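Nucleotide-binding protein, universal stress protein UspA family (Lactobacillus plantarum, PDB 3S3T) binds ATP and belongs to the universal stress protein UspA family, so probably has a role in the stress response. Local coordinates at residues 47-50 and 51-54; 58-61 and 62-65; 68-71 and 72-76; 99-102 and 103-107. All coordinates share one frame; numbering follows the deposited sequence.

Contact 1: 47-50 and 51-54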
loop_
_atom_site.group_PDB
_atom_site.type_symbol
_atom_site.label_atom_id
_atom_site.label_comp_id
_atom_site.label_asym_id
_atom_site.label_seq_id
_atom_site.Cartn_x
_atom_site.Cartn_y
_atom_site.Cartn_z
ATOM N N TYR A 47 16.082 15.041 -11.271
ATOM C CA TYR A 47 16.207 15.302 -12.667
ATOM C C TYR A 47 17.335 16.319 -12.894
ATOM O O TYR A 47 17.353 17.394 -12.289
ATOM C CB TYR A 47 14.906 15.880 -13.241
ATOM C CG TYR A 47 15.063 16.211 -14.703
ATOM C CD1 TYR A 47 15.476 17.477 -15.126
ATOM C CD2 TYR A 47 14.838 15.230 -15.669
ATOM C CE1 TYR A 47 15.671 17.748 -16.471
ATOM C CE2 TYR A 47 15.011 15.500 -17.020
ATOM C CZ TYR A 47 15.434 16.745 -17.412
ATOM O OH TYR A 47 15.598 16.965 -18.755
ATOM N N HIS A 48 18.259 15.991 -13.786
ATOM C CA HIS A 48 19.298 16.937 -14.170
ATOM C C HIS A 48 20.004 16.472 -15.457
ATOM O O HIS A 48 20.204 15.291 -15.628
ATOM C CB HIS A 48 20.339 17.084 -13.046
ATOM C CG HIS A 48 21.198 15.880 -12.842
ATOM N ND1 HIS A 48 20.746 14.729 -12.223
ATOM C CD2 HIS A 48 22.492 15.644 -13.175
ATOM C CE1 HIS A 48 21.723 13.834 -12.190
ATOM N NE2 HIS A 48 22.790 14.366 -12.768
ATOM N N THR A 49 20.385 17.401 -16.327
ATOM C CA THR A 49 21.181 17.047 -17.516
ATOM C C THR A 49 22.629 16.979 -17.083
ATOM O O THR A 49 22.955 17.364 -15.949
ATOM C CB THR A 49 20.994 18.067 -18.635
ATOM O OG1 THR A 49 21.403 19.367 -18.190
ATOM C CG2 THR A 49 19.531 18.090 -19.077
ATOM N N PRO A 50 23.529 16.518 -17.974
ATOM C CA PRO A 50 24.909 16.411 -17.505
ATOM C C PRO A 50 25.582 17.765 -17.205
ATOM O O PRO A 50 26.498 17.825 -16.386
ATOM C CB PRO A 50 25.612 15.700 -18.662
ATOM C CG PRO A 50 24.823 16.166 -19.867
ATOM C CD PRO A 50 23.402 16.060 -19.369
ATOM N N ALA A 51 25.134 18.842 -17.837
ATOM C CA ALA A 51 25.688 20.159 -17.549
ATOM C C ALA A 51 25.469 20.544 -16.072
ATOM O O ALA A 51 26.203 21.369 -15.514
ATOM C CB ALA A 51 25.076 21.203 -18.460
ATOM N N LEU A 52 24.461 19.946 -15.443
ATOM C CA LEU A 52 24.093 20.322 -14.091
ATOM C C LEU A 52 24.755 19.471 -13.004
ATOM O O LEU A 52 24.538 19.765 -11.818
ATOM C CB LEU A 52 22.568 20.292 -13.953
ATOM C CG LEU A 52 21.827 21.573 -14.307
ATOM C CD1 LEU A 52 21.841 22.530 -13.130
ATOM C CD2 LEU A 52 22.433 22.229 -15.536
ATOM N N ASP A 53 25.562 18.458 -13.371
ATOM C CA ASP A 53 26.174 17.537 -12.374
ATOM C C ASP A 53 26.877 18.239 -11.215
ATOM O O ASP A 53 26.804 17.757 -10.079
ATOM C CB ASP A 53 27.238 16.589 -12.970
ATOM C CG ASP A 53 26.685 15.631 -13.998
ATOM O OD1 ASP A 53 26.380 14.465 -13.648
ATOM O OD2 ASP A 53 26.592 16.052 -15.165
ATOM N N PRO A 54 27.633 19.313 -11.519
ATOM C CA PRO A 54 28.301 20.079 -10.463
ATOM C C PRO A 54 27.354 20.767 -9.484
ATOM O O PRO A 54 27.640 20.781 -8.299
ATOM C CB PRO A 54 29.108 21.140 -11.238
ATOM C CG PRO A 54 28.723 20.999 -12.691
ATOM C CD PRO A 54 28.249 19.587 -12.832
#

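Contact 2: 58-61 and 62-65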
loop_
_atom_site.group_PDB
_atom_site.type_symbol
_atom_site.label_atom_id
_atom_site.label_comp_id
_atom_site.label_asym_id
_atom_site.label_seq_id
_atom_site.Cartn_x
_atom_site.Cartn_y
_atom_site.Cartn_z
ATOM N N GLU A 58 27.186 19.578 -5.578
ATOM C CA GLU A 58 27.363 20.552 -4.486
ATOM C C GLU A 58 26.240 20.382 -3.456
ATOM O O GLU A 58 26.462 20.430 -2.255
ATOM C CB GLU A 58 27.353 21.978 -5.040
ATOM C CG GLU A 58 28.151 22.957 -4.210
ATOM C CD GLU A 58 28.008 24.407 -4.667
ATOM O OE1 GLU A 58 28.044 25.292 -3.792
ATOM O OE2 GLU A 58 27.831 24.661 -5.872
ATOM N N LEU A 59 25.029 20.170 -3.955
ATOM C CA LEU A 59 23.856 19.946 -3.091
ATOM C C LEU A 59 24.001 18.642 -2.288
ATOM O O LEU A 59 23.839 18.620 -1.052
ATOM C CB LEU A 59 22.564 19.963 -3.961
ATOM C CG LEU A 59 21.199 20.067 -3.277
ATOM C CD1 LEU A 59 21.040 21.482 -2.708
ATOM C CD2 LEU A 59 20.019 19.706 -4.264
ATOM N N LEU A 60 24.305 17.555 -2.992
ATOM C CA LEU A 60 24.454 16.248 -2.372
ATOM C C LEU A 60 25.668 16.185 -1.418
ATOM O O LEU A 60 25.584 15.642 -0.326
ATOM C CB LEU A 60 24.516 15.138 -3.445
ATOM C CG LEU A 60 23.285 15.111 -4.401
ATOM C CD1 LEU A 60 23.273 13.877 -5.290
ATOM C CD2 LEU A 60 21.948 15.179 -3.650
ATOM N N ASP A 61 26.799 16.739 -1.817
ATOM C CA ASP A 61 27.917 16.761 -0.885
ATOM C C ASP A 61 27.608 17.494 0.411
ATOM O O ASP A 61 28.114 17.088 1.458
ATOM C CB ASP A 61 29.155 17.335 -1.542
ATOM C CG ASP A 61 29.678 16.443 -2.657
ATOM O OD1 ASP A 61 29.211 15.279 -2.785
ATOM O OD2 ASP A 61 30.528 16.912 -3.423
ATOM N N ALA A 62 26.807 18.565 0.362
ATOM C CA ALA A 62 26.449 19.278 1.595
ATOM C C ALA A 62 25.519 18.391 2.413
ATOM O O ALA A 62 25.657 18.284 3.626
ATOM C CB ALA A 62 25.774 20.654 1.312
ATOM N N GLU A 63 24.565 17.756 1.763
ATOM C CA GLU A 63 23.651 16.871 2.502
ATOM C C GLU A 63 24.439 15.745 3.181
ATOM O O GLU A 63 24.213 15.429 4.365
ATOM C CB GLU A 63 22.582 16.290 1.578
ATOM C CG GLU A 63 21.701 15.251 2.258
ATOM C CD GLU A 63 20.551 14.768 1.358
ATOM O OE1 GLU A 63 20.513 15.126 0.154
ATOM O OE2 GLU A 63 19.708 14.002 1.858
ATOM N N ALA A 64 25.326 15.134 2.407
ATOM C CA ALA A 64 26.239 14.077 2.882
ATOM C C ALA A 64 27.081 14.541 4.086
ATOM O O ALA A 64 27.245 13.812 5.044
ATOM C CB ALA A 64 27.175 13.616 1.724
ATOM N N ALA A 65 27.589 15.769 4.033
ATOM C CA ALA A 65 28.410 16.273 5.116
ATOM C C ALA A 65 27.589 16.449 6.394
ATOM O O ALA A 65 28.045 16.117 7.465
ATOM C CB ALA A 65 29.149 17.589 4.703
#

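Contact 3: 68-71 and 72-76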
loop_
_atom_site.group_PDB
_atom_site.type_symbol
_atom_site.label_atom_id
_atom_site.label_comp_id
_atom_site.label_asym_id
_atom_site.label_seq_id
_atom_site.Cartn_x
_atom_site.Cartn_y
_atom_site.Cartn_z
ATOM N N LYS A 68 27.035 13.085 7.841
ATOM C CA LYS A 68 28.272 12.595 8.460
ATOM C C LYS A 68 28.420 13.177 9.859
ATOM O O LYS A 68 28.868 12.505 10.775
ATOM C CB LYS A 68 29.486 12.897 7.565
ATOM C CG LYS A 68 29.510 11.965 6.310
ATOM C CD LYS A 68 30.730 12.169 5.343
ATOM C CE LYS A 68 30.344 12.779 3.965
ATOM N NZ LYS A 68 30.928 14.159 3.694
ATOM N N ASP A 69 28.010 14.433 10.027
ATOM C CA ASP A 69 28.063 15.038 11.352
ATOM C C ASP A 69 27.021 14.400 12.276
ATOM O O ASP A 69 27.270 14.234 13.468
ATOM C CB ASP A 69 27.878 16.564 11.297
ATOM C CG ASP A 69 27.885 17.170 12.680
ATOM O OD1 ASP A 69 28.991 17.270 13.289
ATOM O OD2 ASP A 69 26.775 17.479 13.179
ATOM N N ALA A 70 25.851 14.045 11.750
ATOM C CA ALA A 70 24.875 13.358 12.596
ATOM C C ALA A 70 25.395 11.952 13.021
ATOM O O ALA A 70 25.141 11.504 14.132
ATOM C CB ALA A 70 23.558 13.256 11.905
HETATM N N MSE A 71 26.132 11.286 12.129
HETATM C CA MSE A 71 26.708 9.970 12.415
HETATM C C MSE A 71 27.782 10.077 13.509
HETATM O O MSE A 71 27.795 9.280 14.450
HETATM C CB MSE A 71 27.293 9.365 11.147
HETATM C CG MSE A 71 26.252 8.958 10.116
HETATM SE SE MSE A 71 24.954 7.670 10.845
HETATM C CE MSE A 71 23.957 7.412 9.210
ATOM N N ARG A 72 28.658 11.078 13.387
ATOM C CA ARG A 72 29.616 11.394 14.444
ATOM C C ARG A 72 28.945 11.465 15.806
ATOM O O ARG A 72 29.371 10.776 16.727
ATOM C CB ARG A 72 30.319 12.704 14.151
ATOM C CG ARG A 72 31.486 12.564 13.178
ATOM C CD ARG A 72 32.437 13.782 13.247
ATOM N NE ARG A 72 33.411 13.798 12.139
ATOM C CZ ARG A 72 33.144 14.108 10.862
ATOM N NH1 ARG A 72 31.916 14.435 10.468
ATOM N NH2 ARG A 72 34.127 14.086 9.959
ATOM N N GLN A 73 27.883 12.257 15.918
ATOM C CA GLN A 73 27.115 12.356 17.168
ATOM C C GLN A 73 26.564 11.008 17.596
ATOM O O GLN A 73 26.564 10.678 18.785
ATOM C CB GLN A 73 25.944 13.331 17.053
ATOM C CG GLN A 73 26.323 14.786 16.871
ATOM C CD GLN A 73 25.104 15.713 16.917
ATOM O OE1 GLN A 73 24.258 15.709 16.022
ATOM N NE2 GLN A 73 25.026 16.521 17.968
ATOM N N ARG A 74 26.084 10.217 16.640
ATOM C CA ARG A 74 25.546 8.916 17.001
ATOM C C ARG A 74 26.632 7.966 17.584
ATOM O O ARG A 74 26.360 7.265 18.542
ATOM C CB ARG A 74 24.798 8.278 15.826
ATOM C CG ARG A 74 23.469 8.978 15.523
ATOM C CD ARG A 74 22.755 8.348 14.378
ATOM N NE ARG A 74 21.548 9.096 14.005
ATOM C CZ ARG A 74 21.405 9.805 12.898
ATOM N NH1 ARG A 74 22.378 9.884 11.983
ATOM N NH2 ARG A 74 20.281 10.436 12.705
ATOM N N GLN A 75 27.834 7.967 17.001
ATOM C CA GLN A 75 28.961 7.147 17.494
ATOM C C GLN A 75 29.297 7.521 18.916
ATOM O O GLN A 75 29.654 6.656 19.713
ATOM C CB GLN A 75 30.227 7.367 16.673
ATOM C CG GLN A 75 30.209 6.764 15.305
ATOM C CD GLN A 75 30.668 5.322 15.285
ATOM O OE1 GLN A 75 30.912 4.706 16.336
ATOM N NE2 GLN A 75 30.787 4.766 14.078
ATOM N N GLN A 76 29.207 8.817 19.216
ATOM C CA GLN A 76 29.466 9.305 20.571
ATOM C C GLN A 76 28.402 8.772 21.538
ATOM O O GLN A 76 28.741 8.316 22.634
ATOM C CB GLN A 76 29.583 10.847 20.602
ATOM C CG GLN A 76 30.799 11.343 19.816
ATOM C CD GLN A 76 30.970 12.856 19.793
ATOM O OE1 GLN A 76 30.160 13.606 20.344
ATOM N NE2 GLN A 76 32.038 13.311 19.141
#

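Contact 4: 99-102 and 103-107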
loop_
_atom_site.group_PDB
_atom_site.type_symbol
_atom_site.label_atom_id
_atom_site.label_comp_id
_atom_site.label_asym_id
_atom_site.label_seq_id
_atom_site.Cartn_x
_atom_site.Cartn_y
_atom_site.Cartn_z
ATOM N N ILE A 99 18.246 0.697 0.681
ATOM C CA ILE A 99 18.021 0.018 1.944
ATOM C C ILE A 99 17.740 -1.471 1.686
ATOM O O ILE A 99 18.363 -2.347 2.283
ATOM C CB ILE A 99 16.834 0.682 2.730
ATOM C CG1 ILE A 99 17.235 2.075 3.258
ATOM C CG2 ILE A 99 16.398 -0.250 3.887
ATOM C CD1 ILE A 99 16.046 2.963 3.661
ATOM N N GLU A 100 16.837 -1.751 0.759
ATOM C CA GLU A 100 16.570 -3.141 0.347
ATOM C C GLU A 100 17.870 -3.823 -0.097
ATOM O O GLU A 100 18.184 -4.958 0.352
ATOM C CB GLU A 100 15.547 -3.153 -0.810
ATOM C CG GLU A 100 15.313 -4.485 -1.460
ATOM C CD GLU A 100 14.389 -4.421 -2.666
ATOM O OE1 GLU A 100 14.134 -3.354 -3.211
ATOM O OE2 GLU A 100 13.945 -5.480 -3.088
ATOM N N ASP A 101 18.615 -3.145 -0.973
ATOM C CA ASP A 101 19.797 -3.734 -1.572
ATOM C C ASP A 101 20.829 -3.979 -0.476
ATOM O O ASP A 101 21.564 -4.967 -0.513
ATOM C CB ASP A 101 20.379 -2.828 -2.665
ATOM C CG ASP A 101 19.550 -2.850 -3.939
ATOM O OD1 ASP A 101 18.648 -3.714 -4.092
ATOM O OD2 ASP A 101 19.796 -1.999 -4.795
ATOM N N TYR A 102 20.900 -3.063 0.479
ATOM C CA TYR A 102 21.864 -3.161 1.533
ATOM C C TYR A 102 21.587 -4.427 2.356
ATOM O O TYR A 102 22.511 -5.173 2.673
ATOM C CB TYR A 102 21.842 -1.915 2.431
ATOM C CG TYR A 102 23.059 -1.830 3.331
ATOM C CD1 TYR A 102 24.168 -1.090 2.960
ATOM C CD2 TYR A 102 23.102 -2.507 4.550
ATOM C CE1 TYR A 102 25.287 -1.014 3.767
ATOM C CE2 TYR A 102 24.223 -2.438 5.362
ATOM C CZ TYR A 102 25.319 -1.697 4.956
ATOM O OH TYR A 102 26.430 -1.641 5.765
ATOM N N ALA A 103 20.318 -4.660 2.691
ATOM C CA ALA A 103 19.945 -5.856 3.468
ATOM C C ALA A 103 20.214 -7.136 2.676
ATOM O O ALA A 103 20.574 -8.148 3.267
ATOM C CB ALA A 103 18.493 -5.811 3.869
ATOM N N LYS A 104 20.043 -7.104 1.357
ATOM C CA LYS A 104 20.351 -8.288 0.516
ATOM C C LYS A 104 21.858 -8.454 0.233
ATOM O O LYS A 104 22.379 -9.571 0.062
ATOM C CB LYS A 104 19.527 -8.247 -0.767
ATOM C CG LYS A 104 18.040 -8.330 -0.415
ATOM C CD LYS A 104 17.036 -8.229 -1.580
ATOM C CE LYS A 104 15.618 -8.490 -1.007
ATOM N NZ LYS A 104 14.445 -8.298 -1.954
ATOM N N GLN A 105 22.560 -7.337 0.209
ATOM C CA GLN A 105 24.002 -7.342 0.035
ATOM C C GLN A 105 24.683 -7.899 1.294
ATOM O O GLN A 105 25.734 -8.491 1.211
ATOM C CB GLN A 105 24.508 -5.910 -0.288
ATOM C CG GLN A 105 24.158 -5.434 -1.721
ATOM C CD GLN A 105 24.291 -3.912 -1.934
ATOM O OE1 GLN A 105 23.704 -3.359 -2.868
ATOM N NE2 GLN A 105 25.055 -3.236 -1.069
ATOM N N HIS A 106 24.064 -7.690 2.458
ATOM C CA HIS A 106 24.578 -8.183 3.718
ATOM C C HIS A 106 23.541 -9.097 4.384
ATOM O O HIS A 106 22.856 -8.676 5.313
ATOM C CB HIS A 106 24.846 -7.031 4.645
ATOM C CG HIS A 106 25.841 -6.060 4.126
ATOM N ND1 HIS A 106 27.174 -6.134 4.456
ATOM C CD2 HIS A 106 25.711 -4.995 3.302
ATOM C CE1 HIS A 106 27.822 -5.133 3.881
ATOM N NE2 HIS A 106 26.962 -4.431 3.173
ATOM N N PRO A 107 23.472 -10.357 3.937
ATOM C CA PRO A 107 22.372 -11.212 4.331
ATOM C C PRO A 107 22.400 -11.579 5.802
ATOM O O PRO A 107 21.402 -12.126 6.295
ATOM C CB PRO A 107 22.531 -12.464 3.438
ATOM C CG PRO A 107 23.951 -12.459 2.986
ATOM C CD PRO A 107 24.444 -11.038 3.068
#

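Contact 1: 47-50 and 51-54
Thr49 O accepts the backbone N-H of Leu52 at 3.0 Å (Thr49 O to Leu52 N), with an N-H...O angle of 152°. One step on, Asp53 N bonds Pro50 O at 3.2 Å. That second bond is nearly straight, but Pro50 O and the Asp53 carboxylate sit too near each other in the model, so the exact placing of both groups is doubtful. The imidazole of His48 is held from its own side of the turn: ND1 is hydrogen-bonded to Ala46 O. Its other nitrogen faces the aspartate; in the modelled pose OD1 of Asp53 lies in the ring plane at the edge, 3.7 Å from His48 NE2. At that length it is proximity rather than a bond, and the carboxylate as modelled stands upright to the ring, the planes 89° apart. His48 CG lies between the backbone N and the carbonyl carbon (chi1 70°), which turns the ring to the aspartate while CB touches Leu52 CB at 4.0 Å. On the next residue, the Thr49 hydroxyl OG1 rests against Leu52 CD2, also at 4.0 Å. Leu59 of the second subunit packs on both His48 and Leu52, and the ring of Tyr47 stacks on His66 of that subunit. Pro54 has no N-H to satisfy, which suits the first turn of a helix. Two overlapping type I turns, 49-52 and 50-53, thus form the short 3-10 lead-in to helix 53-78.

Contact 2: 58-61 and 62-65
Asp61 and Ala62 meet at the middle of two successive helical turns, with Leu60 beside them, and these three carry most of the contact. Asp61 contributes its backbone: its carbonyl takes the N-H of Ala65, with Asp61 O 2.9 Å from Ala65 N, and the methyl of Ala65 leans on the same oxygen at 3.4 Å (Ala65 CB to Asp61 O). Ala62 gives its N-H to Glu58 O over 3.2 Å, the longest of the four backbone bonds here. Its CB lies against the carbonyls of the preceding turn, 3.6 Å from Glu58 O, and its outer side meets Leu52 of the second subunit. Leu60 is joined to Ala64 by the shortest and straightest bond, Leu60 O to Ala64 N at 2.8 Å with an N-H...O angle of 171°. The methyl of Ala64 presses on that carbonyl too, 3.3 Å from Leu60 O to Ala64 CB. Leu60 and Glu63 run side by side and point the same way, so the leucine methyl CD2 comes to 4.1 Å from Glu63 OE1. The glutamate reaches that position because CG is anti to the backbone N (chi1 174°) and the chain beyond stays extended. Its other oxygen, OE2, is hydrogen-bonded to Tyr40 OH, and Val42 of strand 35-43 touches Leu60, Glu63 and Ala64. The chemistry is therefore that of a helix with small methyls between two neighbours: the subunit interface on one side, the sheet on another, where the buried carboxylate keeps a hydroxyl partner.

Contact 3: 68-71 and 72-76
Arg74 brings the NH1 end of its guanidinium against the side chains of Ala70 and Met71, NH1 coming to 3.6 Å from Ala70 CB. The same nitrogen is 3.6 Å from SE of Met71, a selenomethionine in this crystal; the selenium sits at the edge of the guanidinium, near its plane, while the alanine methyl approaches obliquely. The arginine spans this distance because its chain is extended from CG to NE (chi2 180°). Its polar end is held by other parts of the fold: NE bonds Gln19 OE1, and Phe22 makes a cation-pi contact. A leucine in its place would probably leave Gln19 OE1 without this donor, Phe22 without its cation, and Ala70 and Met71 less well covered. Met71 itself, bent at chi2, turns into the sheet among Ala38, Tyr40, Thr88 and Ile90. On the exposed side Arg72 runs, extended from CG to NE, toward the preceding turn, its NH1 3.6 Å from Lys68 O and its guanidinium edge turned to the backbone of Asp69. The Asp69 carboxylate is near but not paired with it, OD1 lying 5.0 Å from Arg72 NH1, so any attraction is probably loose. Backbone bonds tie the turns, among them Arg72 N to Lys68 O at 3.0 Å and Gln75 N to Met71 O at 2.9 Å. The side-chain amide of Gln75 then continues to the sheet side, NE2 bonding Leu86 O. Chemically the helix is divided: Asp69 and Arg72 make no salt bridge within 68-76 on the exposed side, whereas the buried cation of Arg74 is met by partners that include the Gln19 amide oxygen and the Phe22 ring.

Contact 4: 99-102 and 103-107
The rings of Tyr102 and His106 form an offset stack, centroids 4.4 Å apart and planes at 26°. CD2 of His106 stands over the centre of one tyrosine face, and the imidazole in turn carries Tyr102 OH over one of its own faces. At the imidazole edge, in plane, lies Tyr102 O. This is the C-terminal turn of helix 95-105 in an alpha/beta fold with a parallel sheet, and His106 is the first residue to leave helical geometry, though its N still bonds Tyr102 O at 3.0 Å. Tyr102 CG is anti to the backbone N (chi1 -166°), which carries the ring to the sheet side of the helix, onto Leu9, Thr37 and Leu39, where OH bonds Glu89 OE1. A leucine here is likely to strip the imidazole of its stacking partner and leave Glu89 OE1 without this hydroxyl. On another side of the helix, Glu100 and Lys104 make a salt bridge one turn apart. The lysine NZ also has a weak bond to His137 O, while Glu100 OE1 is taken by Tyr133 OH and by Arg124 of the second subunit, which pairs with Asp101 as well. Ile99, at the start of the segment, touches the bound ATP. Across the salt bridge, Lys104 NZ lies 3.1 Å from Glu100 OE2, which receives it on its anti lone pair, away from OE1.

In the fold
Contacts 1, 2 and 3 follow one another along helix 53-78, whereas contact 4 is on helix 95-105; contacts 3 and 4 lie on opposite sides of the chain's centre. The centre of contact 1 lies about 27 Å from the chain's centre; it is a surface turn with no buried residue, its chemistry mainly backbone N-H to carbonyl bonding at a helix start. Contacts 2, 3 and 4 are partly buried and each sets side chains against the sheet. The second subunit meets contact 1 by packing and a ring stack, contact 2 by packing and contact 4 by salt bridges; contact 3 touches no other chain. Only contact 4 includes a residue of the ATP pocket and a salt bridge between its own segments.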